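Local coordinates for protein Glucanase/chitosanase (Paenibacillus fukuinensis, PDB 4ZZ5) that binds chitosan through this CBM32 carbohydrate-binding module, one beta-sandwich piece of a larger enzyme that probably hydrolyses glycosidic bonds in chitosan and glucans, at residues Q48-N53 with W132-Y137; T73-Q78 with A102-T107. All coordinates share one frame; numbering follows the deposited sequence. Where two conformers were deposited one is given.

Contact 1 (Q48-N53 with W132-Y137)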
loop_
_atom_site.group_PDB
_atom_site.type_symbol
_atom_site.label_atom_id
_atom_site.label_comp_id
_atom_site.label_asym_id
_atom_site.label_seq_id
_atom_site.Cartn_x
_atom_site.Cartn_y
_atom_site.Cartn_z
ATOM N N GLN A 48 -2.987 4.067 -9.167
ATOM C CA GLN A 48 -3.434 2.830 -8.642
ATOM C C GLN A 48 -3.235 2.824 -7.152
ATOM O O GLN A 48 -2.465 3.627 -6.617
ATOM C CB GLN A 48 -2.646 1.647 -9.288
ATOM C CG GLN A 48 -2.701 1.593 -10.772
ATOM C CD GLN A 48 -4.016 1.142 -11.347
ATOM O OE1 GLN A 48 -4.881 0.583 -10.708
ATOM N NE2 GLN A 48 -4.138 1.240 -12.671
ATOM N N TRP A 49 -3.913 1.936 -6.456
ATOM C CA TRP A 49 -3.872 1.918 -5.006
ATOM C C TRP A 49 -4.178 0.587 -4.440
ATOM O O TRP A 49 -4.830 -0.267 -5.054
ATOM C CB TRP A 49 -4.766 3.039 -4.440
ATOM C CG TRP A 49 -6.201 2.999 -4.871
ATOM C CD1 TRP A 49 -6.755 3.836 -5.766
ATOM C CD2 TRP A 49 -7.273 2.108 -4.399
ATOM N NE1 TRP A 49 -8.100 3.499 -5.922
ATOM C CE2 TRP A 49 -8.407 2.455 -5.148
ATOM C CE3 TRP A 49 -7.321 1.098 -3.476
ATOM C CZ2 TRP A 49 -9.630 1.743 -4.945
ATOM C CZ3 TRP A 49 -8.549 0.399 -3.307
ATOM C CH2 TRP A 49 -9.643 0.763 -4.051
ATOM N N ILE A 50 -3.700 0.411 -3.194
ATOM C CA ILE A 50 -4.032 -0.740 -2.390
ATOM C C ILE A 50 -4.285 -0.226 -0.988
ATOM O O ILE A 50 -3.482 0.597 -0.482
ATOM C CB ILE A 50 -2.912 -1.810 -2.394
ATOM C CG1 ILE A 50 -3.209 -2.929 -1.425
ATOM C CG2 ILE A 50 -1.532 -1.250 -2.120
ATOM C CD1 ILE A 50 -2.359 -4.153 -1.690
ATOM N N TYR A 51 -5.339 -0.666 -0.336
ATOM C CA TYR A 51 -5.531 -0.337 1.098
ATOM C C TYR A 51 -5.707 -1.568 1.904
ATOM O O TYR A 51 -6.169 -2.650 1.398
ATOM C CB TYR A 51 -6.629 0.703 1.344
ATOM C CG TYR A 51 -8.065 0.333 1.134
ATOM C CD1 TYR A 51 -8.683 -0.515 2.046
ATOM C CD2 TYR A 51 -8.792 0.897 0.148
ATOM C CE1 TYR A 51 -10.102 -0.770 1.810
ATOM C CE2 TYR A 51 -10.139 0.644 -0.048
ATOM C CZ TYR A 51 -10.715 -0.216 0.805
ATOM O OH TYR A 51 -12.103 -0.508 0.614
ATOM N N ILE A 52 -5.392 -1.456 3.173
ATOM C CA ILE A 52 -5.513 -2.487 4.204
ATOM C C ILE A 52 -6.498 -2.035 5.227
ATOM O O ILE A 52 -6.421 -0.858 5.689
ATOM C CB ILE A 52 -4.205 -2.706 4.869
ATOM C CG1 ILE A 52 -3.084 -3.031 3.857
ATOM C CG2 ILE A 52 -4.328 -3.777 5.966
ATOM C CD1 ILE A 52 -1.689 -2.879 4.415
ATOM N N ASN A 53 -7.480 -2.835 5.574
ATOM C CA ASN A 53 -8.344 -2.628 6.730
ATOM C C ASN A 53 -7.722 -3.191 7.930
ATOM O O ASN A 53 -7.596 -4.429 8.089
ATOM C CB ASN A 53 -9.672 -3.328 6.420
ATOM C CG ASN A 53 -10.696 -3.030 7.522
ATOM O OD1 ASN A 53 -10.342 -2.560 8.618
ATOM N ND2 ASN A 53 -11.961 -3.230 7.207
ATOM N N TRP A 132 5.529 -6.750 -3.445
ATOM C CA TRP A 132 5.673 -8.025 -2.761
ATOM C C TRP A 132 5.022 -8.000 -1.357
ATOM O O TRP A 132 4.377 -8.952 -0.967
ATOM C CB TRP A 132 7.140 -8.450 -2.669
ATOM C CG TRP A 132 7.880 -8.590 -3.959
ATOM C CD1 TRP A 132 8.834 -7.770 -4.398
ATOM C CD2 TRP A 132 7.762 -9.658 -4.916
ATOM N NE1 TRP A 132 9.341 -8.232 -5.614
ATOM C CE2 TRP A 132 8.730 -9.371 -5.925
ATOM C CE3 TRP A 132 7.042 -10.809 -4.996
ATOM C CZ2 TRP A 132 8.896 -10.249 -7.033
ATOM C CZ3 TRP A 132 7.211 -11.672 -6.143
ATOM C CH2 TRP A 132 8.128 -11.350 -7.118
ATOM N N GLU A 133 5.258 -6.887 -0.644
ATOM C CA GLU A 133 4.722 -6.744 0.696
ATOM C C GLU A 133 4.450 -5.267 1.007
ATOM O O GLU A 133 5.184 -4.388 0.530
ATOM C CB GLU A 133 5.687 -7.290 1.773
ATOM C CG GLU A 133 5.722 -8.838 1.875
ATOM C CD GLU A 133 4.402 -9.441 2.318
ATOM O OE1 GLU A 133 3.987 -9.179 3.490
ATOM O OE2 GLU A 133 3.740 -10.212 1.585
ATOM N N PHE A 134 3.448 -5.045 1.835
ATOM C CA PHE A 134 3.026 -3.725 2.340
ATOM C C PHE A 134 2.848 -3.999 3.843
ATOM O O PHE A 134 1.877 -4.686 4.208
ATOM C CB PHE A 134 1.732 -3.403 1.657
ATOM C CG PHE A 134 0.997 -2.121 2.112
ATOM C CD1 PHE A 134 1.440 -1.214 3.041
ATOM C CD2 PHE A 134 -0.222 -1.819 1.505
ATOM C CE1 PHE A 134 0.676 -0.123 3.462
ATOM C CE2 PHE A 134 -0.966 -0.711 1.838
ATOM C CZ PHE A 134 -0.524 0.131 2.881
ATOM N N GLU A 135 3.757 -3.514 4.649
ATOM C CA GLU A 135 3.851 -3.792 6.102
ATOM C C GLU A 135 3.512 -2.508 6.808
ATOM O O GLU A 135 3.900 -1.384 6.368
ATOM C CB GLU A 135 5.239 -4.292 6.494
ATOM C CG GLU A 135 5.650 -5.457 5.656
ATOM C CD GLU A 135 7.056 -5.884 5.937
ATOM O OE1 GLU A 135 7.734 -5.365 6.823
ATOM O OE2 GLU A 135 7.503 -6.885 5.316
ATOM N N VAL A 136 2.866 -2.608 7.991
ATOM C CA VAL A 136 2.428 -1.434 8.790
ATOM C C VAL A 136 2.776 -1.654 10.238
ATOM O O VAL A 136 2.523 -2.764 10.785
ATOM C CB VAL A 136 0.936 -1.250 8.689
ATOM C CG1 VAL A 136 0.403 -0.108 9.534
ATOM C CG2 VAL A 136 0.494 -1.016 7.235
ATOM N N TYR A 137 3.395 -0.676 10.882
ATOM C CA TYR A 137 3.859 -0.764 12.254
ATOM C C TYR A 137 3.487 0.417 13.061
ATOM O O TYR A 137 3.368 1.542 12.610
ATOM C CB TYR A 137 5.384 -0.882 12.312
ATOM C CG TYR A 137 5.919 -2.053 11.520
ATOM C CD1 TYR A 137 6.022 -3.315 12.098
ATOM C CD2 TYR A 137 6.329 -1.929 10.175
ATOM C CE1 TYR A 137 6.455 -4.391 11.403
ATOM C CE2 TYR A 137 6.762 -3.060 9.478
ATOM C CZ TYR A 137 6.837 -4.262 10.095
ATOM O OH TYR A 137 7.221 -5.422 9.382
#
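Strand 48-53 faces strand 133-137 across the core of the beta sandwich, with the two short axes 9.4 Å apart at their closest and their N-to-C directions 43° apart. The CA atoms of Ile-52 and Phe-134 lie nearest each other, at 8.8 Å. The gap is bridged mainly by apolar side chains. Ile-52 and Phe-134 reach into the core from facing strands. The methyl CD1 of Ile-52 sits over the centre of the Phe-134 ring, 3.3 Å from its centroid and 9° off the ring normal. This is a CH-pi contact with the ring face. CG1 of Ile-52 rests nearer the CE2 side of the ring. Phe-134 carries CG anti to its own N (chi1 174°), which sends the ring across the core to the other strand. The same Ile-52 methyl touches CG2 of Val-136 at 4.0 Å, so one group packs on two residues. Ile-50 lies alongside Phe-134, pointing the other way. Its CG2 lies 3.9 Å from Phe-134 CD2, and its backbone O lies 3.7 Å from Phe-134 CE2, at the ring edge. All four touching residues are buried. Strand 48-54 is flanked by strands 15-17 and 115-123 in its sheet. Phe-134 also touches Val-118 of the latter. In the other sheet, strand 57-67 runs beside strand 130-137, where Leu-65 meets Phe-134 and Ile-60 meets Val-136.

Contact 2 (T73-Q78 with A102-T107)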
loop_
_atom_site.group_PDB
_atom_site.type_symbol
_atom_site.label_atom_id
_atom_site.label_comp_id
_atom_site.label_asym_id
_atom_site.label_seq_id
_atom_site.Cartn_x
_atom_site.Cartn_y
_atom_site.Cartn_z
ATOM N N THR A 73 7.766 5.855 -8.482
ATOM C CA THR A 73 8.582 6.953 -8.125
ATOM C C THR A 73 7.871 8.064 -7.332
ATOM O O THR A 73 8.453 8.794 -6.566
ATOM C CB THR A 73 9.298 7.596 -9.347
ATOM O OG1 THR A 73 8.343 8.127 -10.214
ATOM C CG2 THR A 73 10.155 6.564 -10.063
ATOM N N ALA A 74 6.538 8.149 -7.554
ATOM C CA ALA A 74 5.677 9.064 -6.782
ATOM C C ALA A 74 4.490 8.304 -6.221
ATOM O O ALA A 74 3.820 7.618 -6.945
ATOM C CB ALA A 74 5.156 10.238 -7.611
ATOM N N TYR A 75 4.347 8.451 -4.924
ATOM C CA TYR A 75 3.158 7.819 -4.237
ATOM C C TYR A 75 3.028 8.526 -2.957
ATOM O O TYR A 75 3.894 9.240 -2.431
ATOM C CB TYR A 75 3.415 6.305 -4.022
ATOM C CG TYR A 75 4.576 5.972 -3.118
ATOM C CD1 TYR A 75 4.398 5.819 -1.750
ATOM C CD2 TYR A 75 5.848 5.746 -3.656
ATOM C CE1 TYR A 75 5.473 5.500 -0.917
ATOM C CE2 TYR A 75 6.919 5.400 -2.836
ATOM C CZ TYR A 75 6.689 5.329 -1.484
ATOM O OH TYR A 75 7.784 4.979 -0.605
ATOM N N SER A 76 1.864 8.267 -2.369
ATOM C CA SER A 76 1.570 8.697 -1.001
ATOM C C SER A 76 1.145 7.548 -0.133
ATOM O O SER A 76 0.607 6.515 -0.638
ATOM C CB SER A 76 0.579 9.747 -0.960
ATOM O OG SER A 76 -0.618 9.341 -1.529
ATOM N N ILE A 77 1.386 7.626 1.157
ATOM C CA ILE A 77 0.778 6.809 2.190
ATOM C C ILE A 77 -0.305 7.619 2.815
ATOM O O ILE A 77 -0.112 8.790 3.170
ATOM C CB ILE A 77 1.772 6.380 3.242
ATOM C CG1 ILE A 77 2.977 5.676 2.675
ATOM C CG2 ILE A 77 1.103 5.519 4.271
ATOM C CD1 ILE A 77 2.713 4.464 1.895
ATOM N N GLN A 78 -1.508 7.037 2.926
ATOM C CA GLN A 78 -2.694 7.743 3.416
ATOM C C GLN A 78 -3.403 6.903 4.479
ATOM O O GLN A 78 -3.294 5.650 4.428
ATOM C CB GLN A 78 -3.647 7.983 2.278
ATOM C CG GLN A 78 -2.955 8.601 1.041
ATOM C CD GLN A 78 -3.917 8.926 -0.010
ATOM O OE1 GLN A 78 -4.770 8.116 -0.411
ATOM N NE2 GLN A 78 -3.675 10.004 -0.688
ATOM N N ALA A 102 12.629 -1.083 -4.644
ATOM C CA ALA A 102 13.118 -2.073 -3.711
ATOM C C ALA A 102 12.432 -1.881 -2.347
ATOM O O ALA A 102 11.158 -1.731 -2.310
ATOM C CB ALA A 102 14.658 -2.091 -3.624
ATOM N N ILE A 103 13.161 -1.779 -1.229
ATOM C CA ILE A 103 12.541 -1.506 0.051
ATOM C C ILE A 103 12.392 -0.033 0.258
ATOM O O ILE A 103 13.371 0.694 0.066
ATOM C CB ILE A 103 13.347 -2.119 1.224
ATOM C CG1 ILE A 103 13.587 -3.579 1.052
ATOM C CG2 ILE A 103 12.733 -1.769 2.562
ATOM C CD1 ILE A 103 12.365 -4.391 0.822
ATOM N N ASP A 104 11.220 0.437 0.674
ATOM C CA ASP A 104 10.994 1.784 1.139
ATOM C C ASP A 104 10.563 1.668 2.545
ATOM O O ASP A 104 9.461 1.153 2.854
ATOM C CB ASP A 104 9.908 2.497 0.344
ATOM C CG ASP A 104 10.277 2.828 -1.069
ATOM O OD1 ASP A 104 11.455 2.573 -1.528
ATOM O OD2 ASP A 104 9.370 3.343 -1.800
ATOM N N ASP A 105 11.407 2.174 3.458
ATOM C CA ASP A 105 11.079 2.194 4.844
ATOM C C ASP A 105 10.632 3.559 5.306
ATOM O O ASP A 105 11.496 4.469 5.370
ATOM C CB ASP A 105 12.298 1.704 5.719
ATOM C CG ASP A 105 11.858 1.141 7.130
ATOM O OD1 ASP A 105 10.656 1.079 7.557
ATOM O OD2 ASP A 105 12.791 0.536 7.802
ATOM N N ILE A 106 9.387 3.795 5.606
ATOM C CA ILE A 106 8.791 5.109 5.686
ATOM C C ILE A 106 8.394 5.337 7.125
ATOM O O ILE A 106 7.680 4.543 7.685
ATOM C CB ILE A 106 7.544 5.139 4.772
ATOM C CG1 ILE A 106 7.888 4.879 3.288
ATOM C CG2 ILE A 106 6.864 6.481 4.925
ATOM C CD1 ILE A 106 6.725 4.273 2.542
ATOM N N THR A 107 8.717 6.468 7.706
ATOM C CA THR A 107 8.223 6.862 9.023
ATOM C C THR A 107 7.420 8.190 8.907
ATOM O O THR A 107 7.738 9.032 8.050
ATOM C CB THR A 107 9.334 6.976 10.075
ATOM O OG1 THR A 107 10.201 7.987 9.633
ATOM C CG2 THR A 107 10.000 5.667 10.284
#
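Tyr-75 joins Asp-104 through its hydroxyl and Ile-106 through its ring edge; Ile-77 adds to the apolar side. The hydroxyl OH of Tyr-75 donates a hydrogen bond of 2.6 Å to OD2 of Asp-104. It arrives on the anti side of the carboxylate, 31° out of its plane. The two side chains reach for each other from the two sheets, and ring and carboxylate planes are nearly parallel. Asp-104 OD2 also accepts a hydrogen bond from Trp-67 NE1, so two donors grip this buried oxygen and should help to stabilise its negative charge. A phenylalanine in place of Tyr-75 would probably leave Asp-104 OD2 with one donor fewer and its carboxylate freer to turn.

In the conformer described here, one of two deposited for Ile-106, the apolar contacts centre on its CD1. This methyl lies in the plane of the Tyr-75 ring, at its edge, 3.9 Å from CE1. Ile-77 and Ile-106 meet tip to tip, with Ile-77 CD1 4.1 Å and Ile-77 CG1 4.0 Å from the same methyl. In this conformer CG1 of Ile-106 is anti to the carbonyl carbon (chi1 -61°), and the extended chain beyond it carries CD1 to both partners.

The segments belong to opposite sheets of the sandwich, with strands 75-78 and 103-107 running 47° apart. Strand 75-80 lies between strands 91-96 and 115-123. Strand 103-113 borders strand 57-67, whose Leu-65 touches both Tyr-75 and Ile-106.

Overall arrangement
From the N terminus, after strands 15-17 and 39-40, the chain reaches 48-53, in the five-stranded sheet. It then passes through strand 57-67 of the facing sheet and returns to the first at 73-78. After strand 91-96 it crosses over again to 102-107, where contact 2 closes its loop. Strand 115-123 follows, and 132-137 closes contact 1 near the C terminus. Contact 2 is therefore nested inside the loop of contact 1. Their centres are 10 Å apart, and their nearest atoms, about 5 Å apart, do not touch. Both contacts pack the two antiparallel sheets of the CBM32 beta sandwich against each other, contact 1 near the centre of the module and contact 2 farther out.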